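PDB 4OPC: digeranylgeranylglycerophospholipid reductase from Sulfolobus acidocaldarius, which reduces the double bonds of the geranylgeranyl chains of archaeal membrane phospholipids, using one bound FAD per subunit. Local coordinates for residues 16-27 and 102-113. Residues are numbered along the deposited sequence; the frame is centred on the assembly and turned at random. Where two conformers were deposited one is given.
Sequences FAGSSAAYQLSR and YNQRVLKEAQDR. With FDA (dihydroflavine-adenine dinucleotide), chain B.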
# COMPACT_ATOMS: atom_id res chain seq x y z
N PHE A 16 -0.10 9.34 4.51
CA PHE A 16 -1.51 8.97 4.61
C PHE A 16 -1.78 8.08 5.81
O PHE A 16 -2.83 8.18 6.44
CB PHE A 16 -2.00 8.28 3.33
CG PHE A 16 -2.67 9.20 2.35
CD1 PHE A 16 -2.05 10.37 1.93
CD2 PHE A 16 -3.92 8.89 1.84
CE1 PHE A 16 -2.66 11.21 1.02
CE2 PHE A 16 -4.54 9.74 0.93
CZ PHE A 16 -3.91 10.89 0.51
N ALA A 17 -0.83 7.21 6.16
CA ALA A 17 -1.06 6.33 7.30
C ALA A 17 -1.06 7.11 8.61
O ALA A 17 -2.05 7.09 9.35
CB ALA A 17 -0.02 5.21 7.33
N GLY A 18 0.02 7.81 8.91
CA GLY A 18 0.12 8.54 10.16
C GLY A 18 -0.92 9.63 10.31
O GLY A 18 -1.49 9.83 11.40
N SER A 19 -1.18 10.35 9.22
CA SER A 19 -2.16 11.43 9.27
C SER A 19 -3.56 10.88 9.51
O SER A 19 -4.35 11.51 10.22
CB SER A 19 -2.12 12.31 8.02
OG SER A 19 -2.55 11.60 6.87
N SER A 20 -3.88 9.72 8.94
CA SER A 20 -5.17 9.06 9.19
C SER A 20 -5.32 8.69 10.65
O SER A 20 -6.35 8.90 11.27
CB SER A 20 -5.33 7.81 8.32
OG SER A 20 -5.58 8.17 6.98
N ALA A 21 -4.26 8.11 11.22
CA ALA A 21 -4.29 7.76 12.64
C ALA A 21 -4.52 9.01 13.49
O ALA A 21 -5.35 8.99 14.42
CB ALA A 21 -2.99 7.06 13.04
N ALA A 22 -3.80 10.08 13.19
CA ALA A 22 -3.93 11.33 13.94
C ALA A 22 -5.36 11.86 13.84
O ALA A 22 -5.97 12.24 14.85
CB ALA A 22 -2.94 12.37 13.43
N TYR A 23 -5.90 11.89 12.63
CA TYR A 23 -7.23 12.42 12.42
C TYR A 23 -8.28 11.59 13.17
O TYR A 23 -9.14 12.13 13.87
CB TYR A 23 -7.56 12.50 10.93
CG TYR A 23 -8.85 13.21 10.65
CD1 TYR A 23 -8.90 14.60 10.60
CD2 TYR A 23 -10.03 12.51 10.45
CE1 TYR A 23 -10.09 15.27 10.36
CE2 TYR A 23 -11.22 13.16 10.20
CZ TYR A 23 -11.24 14.54 10.16
OH TYR A 23 -12.42 15.20 9.90
N GLN A 24 -8.17 10.27 13.05
CA GLN A 24 -9.13 9.37 13.68
C GLN A 24 -9.06 9.37 15.21
O GLN A 24 -10.04 9.03 15.87
CB GLN A 24 -8.97 7.94 13.12
CG GLN A 24 -9.19 7.82 11.62
CD GLN A 24 -10.64 7.81 11.21
OE1 GLN A 24 -11.53 8.19 11.97
NE2 GLN A 24 -10.90 7.38 9.98
N LEU A 25 -7.91 9.73 15.77
CA LEU A 25 -7.75 9.79 17.23
C LEU A 25 -8.10 11.15 17.82
O LEU A 25 -8.17 11.30 19.04
CB LEU A 25 -6.33 9.43 17.64
CG LEU A 25 -5.98 7.94 17.59
CD1 LEU A 25 -4.48 7.76 17.65
CD2 LEU A 25 -6.68 7.19 18.70
N SER A 26 -8.34 12.13 16.95
CA SER A 26 -8.52 13.51 17.41
C SER A 26 -9.91 13.77 18.01
O SER A 26 -10.82 12.96 17.86
CB SER A 26 -8.22 14.49 16.26
OG SER A 26 -9.23 14.45 15.27
N ARG A 27 -10.05 14.91 18.68
CA ARG A 27 -11.28 15.29 19.38
C ARG A 27 -11.72 14.30 20.45
O ARG A 27 -12.90 14.21 20.77
CB ARG A 27 -12.43 15.53 18.40
CG ARG A 27 -12.37 16.86 17.70
CD ARG A 27 -13.72 17.32 17.20
NE ARG A 27 -13.58 18.64 16.60
CZ ARG A 27 -14.44 19.20 15.75
NH1 ARG A 27 -15.55 18.56 15.40
NH2 ARG A 27 -14.19 20.41 15.26
N TYR A 102 -3.56 17.55 0.11
CA TYR A 102 -4.57 16.85 0.90
C TYR A 102 -4.01 16.35 2.23
O TYR A 102 -4.63 16.56 3.29
CB TYR A 102 -5.15 15.67 0.11
CG TYR A 102 -6.14 14.89 0.95
CD1 TYR A 102 -7.43 15.38 1.16
CD2 TYR A 102 -5.78 13.69 1.55
CE1 TYR A 102 -8.33 14.69 1.95
CE2 TYR A 102 -6.67 12.99 2.34
CZ TYR A 102 -7.94 13.49 2.53
OH TYR A 102 -8.84 12.80 3.33
N ASN A 103 -2.86 15.69 2.19
CA ASN A 103 -2.20 15.16 3.38
C ASN A 103 -1.96 16.28 4.40
O ASN A 103 -2.23 16.10 5.60
CB ASN A 103 -0.87 14.53 2.92
CG ASN A 103 -0.28 13.54 3.91
OD1 ASN A 103 0.40 12.61 3.49
ND2 ASN A 103 -0.50 13.75 5.20
N GLN A 104 -1.48 17.43 3.94
CA GLN A 104 -1.23 18.54 4.85
C GLN A 104 -2.52 19.08 5.45
O GLN A 104 -2.54 19.51 6.61
CB GLN A 104 -0.42 19.64 4.15
CG GLN A 104 1.04 19.21 3.93
CD GLN A 104 1.76 20.03 2.88
OE1 GLN A 104 1.55 21.24 2.75
NE2 GLN A 104 2.62 19.37 2.11
N ARG A 105 -3.60 19.08 4.68
CA ARG A 105 -4.88 19.56 5.20
C ARG A 105 -5.40 18.62 6.29
O ARG A 105 -5.90 19.08 7.32
CB ARG A 105 -5.91 19.74 4.09
CG ARG A 105 -7.31 20.13 4.58
CD ARG A 105 -8.35 19.57 3.62
NE ARG A 105 -9.65 19.35 4.24
CZ ARG A 105 -10.63 18.68 3.65
NH1 ARG A 105 -10.46 18.18 2.43
NH2 ARG A 105 -11.79 18.52 4.28
N VAL A 106 -5.30 17.32 6.07
CA VAL A 106 -5.66 16.34 7.09
C VAL A 106 -4.88 16.61 8.37
O VAL A 106 -5.45 16.66 9.45
CB VAL A 106 -5.44 14.90 6.61
CG1 VAL A 106 -5.67 13.91 7.74
CG2 VAL A 106 -6.36 14.59 5.44
N LEU A 107 -3.57 16.82 8.24
CA LEU A 107 -2.74 17.10 9.41
C LEU A 107 -3.12 18.40 10.09
O LEU A 107 -3.19 18.45 11.32
CB LEU A 107 -1.27 17.12 9.02
CG LEU A 107 -0.68 15.76 8.68
CD1 LEU A 107 0.70 15.98 8.07
CD2 LEU A 107 -0.59 14.92 9.93
N LYS A 108 -3.37 19.46 9.32
CA LYS A 108 -3.74 20.74 9.91
C LYS A 108 -5.07 20.64 10.65
O LYS A 108 -5.25 21.25 11.70
CB LYS A 108 -3.75 21.84 8.85
CG LYS A 108 -2.35 22.22 8.38
CD LYS A 108 -2.37 23.27 7.29
CE LYS A 108 -0.98 23.45 6.68
NZ LYS A 108 -1.00 24.25 5.43
N GLU A 109 -6.00 19.85 10.11
CA GLU A 109 -7.27 19.67 10.79
C GLU A 109 -7.11 18.84 12.06
O GLU A 109 -7.70 19.17 13.08
CB GLU A 109 -8.33 19.07 9.85
CG GLU A 109 -8.74 20.07 8.79
CD GLU A 109 -9.94 19.64 7.98
OE1 GLU A 109 -10.60 18.64 8.35
OE2 GLU A 109 -10.22 20.31 6.96
N ALA A 110 -6.30 17.79 11.99
CA ALA A 110 -5.99 17.02 13.20
C ALA A 110 -5.38 17.94 14.27
O ALA A 110 -5.71 17.84 15.45
CB ALA A 110 -5.04 15.87 12.87
N GLN A 111 -4.50 18.83 13.84
CA GLN A 111 -3.87 19.80 14.73
C GLN A 111 -4.90 20.74 15.35
O GLN A 111 -4.89 20.98 16.56
CB GLN A 111 -2.81 20.57 13.94
CG GLN A 111 -1.90 21.46 14.78
CD GLN A 111 -0.77 22.01 13.93
OE1 GLN A 111 -0.98 22.37 12.77
NE2 GLN A 111 0.44 22.06 14.48
N ASP A 112 -5.81 21.26 14.53
CA ASP A 112 -6.90 22.10 15.04
C ASP A 112 -7.76 21.31 16.03
O ASP A 112 -8.36 21.90 16.93
CB ASP A 112 -7.78 22.62 13.90
CG ASP A 112 -7.07 23.62 13.00
OD1 ASP A 112 -6.03 24.17 13.41
OD2 ASP A 112 -7.57 23.86 11.89
N ARG A 113 -7.81 20.00 15.84
CA ARG A 113 -8.62 19.11 16.68
C ARG A 113 -7.82 18.50 17.83
O ARG A 113 -8.22 17.49 18.41
CB ARG A 113 -9.23 18.00 15.82
CG ARG A 113 -10.26 18.49 14.81
CD ARG A 113 -10.45 17.49 13.67
NE ARG A 113 -11.06 16.24 14.09
CZ ARG A 113 -12.36 15.98 13.99
NH1 ARG A 113 -13.19 16.88 13.47
NH2 ARG A 113 -12.83 14.81 14.41
PA FDA B . 4.80 7.49 3.45
O1A FDA B . 6.11 7.02 2.95
O2A FDA B . 3.93 8.29 2.50
O5B FDA B . 5.03 8.37 4.75
C5B FDA B . 6.01 7.99 5.73
C4B FDA B . 6.41 9.24 6.47
O4B FDA B . 7.25 8.89 7.59
C3B FDA B . 7.20 10.26 5.64
O3B FDA B . 6.52 11.52 5.59
C2B FDA B . 8.58 10.31 6.33
O2B FDA B . 9.16 11.60 6.29
C1B FDA B . 8.23 9.89 7.75
N9A FDA B . 9.30 9.28 8.54
C8A FDA B . 10.00 8.14 8.24
N7A FDA B . 10.85 7.78 9.18
C5A FDA B . 10.68 8.74 10.17
C6A FDA B . 11.24 8.90 11.45
N6A FDA B . 12.09 8.03 11.99
N1A FDA B . 10.82 9.94 12.19
C2A FDA B . 9.93 10.79 11.67
N3A FDA B . 9.30 10.73 10.49
C4A FDA B . 9.70 9.65 9.80
N1 FDA B . -0.87 4.12 -3.85
C2 FDA B . -2.14 4.51 -4.22
O2 FDA B . -3.09 4.37 -3.46
N3 FDA B . -2.28 5.07 -5.46
C4 FDA B . -1.31 5.21 -6.43
O4 FDA B . -1.54 5.86 -7.45
C4X FDA B . -0.04 4.74 -6.02
N5 FDA B . 1.01 4.85 -6.88
C5X FDA B . 2.31 4.72 -6.42
C6 FDA B . 3.38 5.10 -7.21
C7 FDA B . 4.68 5.07 -6.73
C7M FDA B . 5.80 5.62 -7.59
C8 FDA B . 4.93 4.60 -5.43
C8M FDA B . 6.33 4.62 -4.86
C9 FDA B . 3.85 4.20 -4.64
C9A FDA B . 2.55 4.27 -5.11
N10 FDA B . 1.43 3.91 -4.31
C10 FDA B . 0.17 4.26 -4.73
C1' FDA B . 1.59 3.47 -2.91
C2' FDA B . 1.36 4.64 -1.94
O2' FDA B . 2.06 5.81 -2.38
C3' FDA B . 1.87 4.28 -0.54
O3' FDA B . 1.37 2.99 -0.20
C4' FDA B . 1.42 5.23 0.59
O4' FDA B . 1.64 6.60 0.24
C5' FDA B . 2.12 4.91 1.89
O5' FDA B . 1.76 5.88 2.89
P FDA B . 2.49 5.86 4.30
O1P FDA B . 1.89 6.94 5.10
O2P FDA B . 2.52 4.46 4.90
O3P FDA B . 4.03 6.17 3.97
O HOH W 1 -11.94 12.06 14.22
O HOH W 2 -11.94 17.90 10.21
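Helix 16-25 packs on helix 99-112 in the Rossmann-type FAD domain; over the segments in contact the axes come within 8.8 Å and run in roughly the same direction, 29° apart. The first follows strand 9-12 and a glycine-rich turn that fits the GxGxxG pattern of Rossmann folds, the second leads to edge strand 116-118. At the cofactor end the amide of A17 donates to O1P of the reduced FAD, while CZ of F16 lies 3.5 Å from CD2 of Y102, the two rings inclined at 44°. Beside them the N103 amide, turned almost perpendicular to the F16 ring, brings OD1 to that ring's edge; its ND2 is hydrogen-bonded to the carbonyl of G14, tying the second helix to the glycine-rich turn. Small residues let the backbones close in along the middle: S19 CB rests on L107 CD2, and CB of A22 and CB of A110 meet at 4.1 Å. With chi1 at -172°, the Y23 ring swings away from its own backbone N and lies alongside E109, whose carboxylate pairs with R105. At the C-terminal ends the R113 guanidinium lies between Y23 on one face and the R27 chain on the other, with CD of R27 over its centre. R27 N donates to R113 O. S26 OG, which itself donates to Y23 O, accepts a nearly straight 2.8 Å bond from R113 NE, in the guanidinium plane.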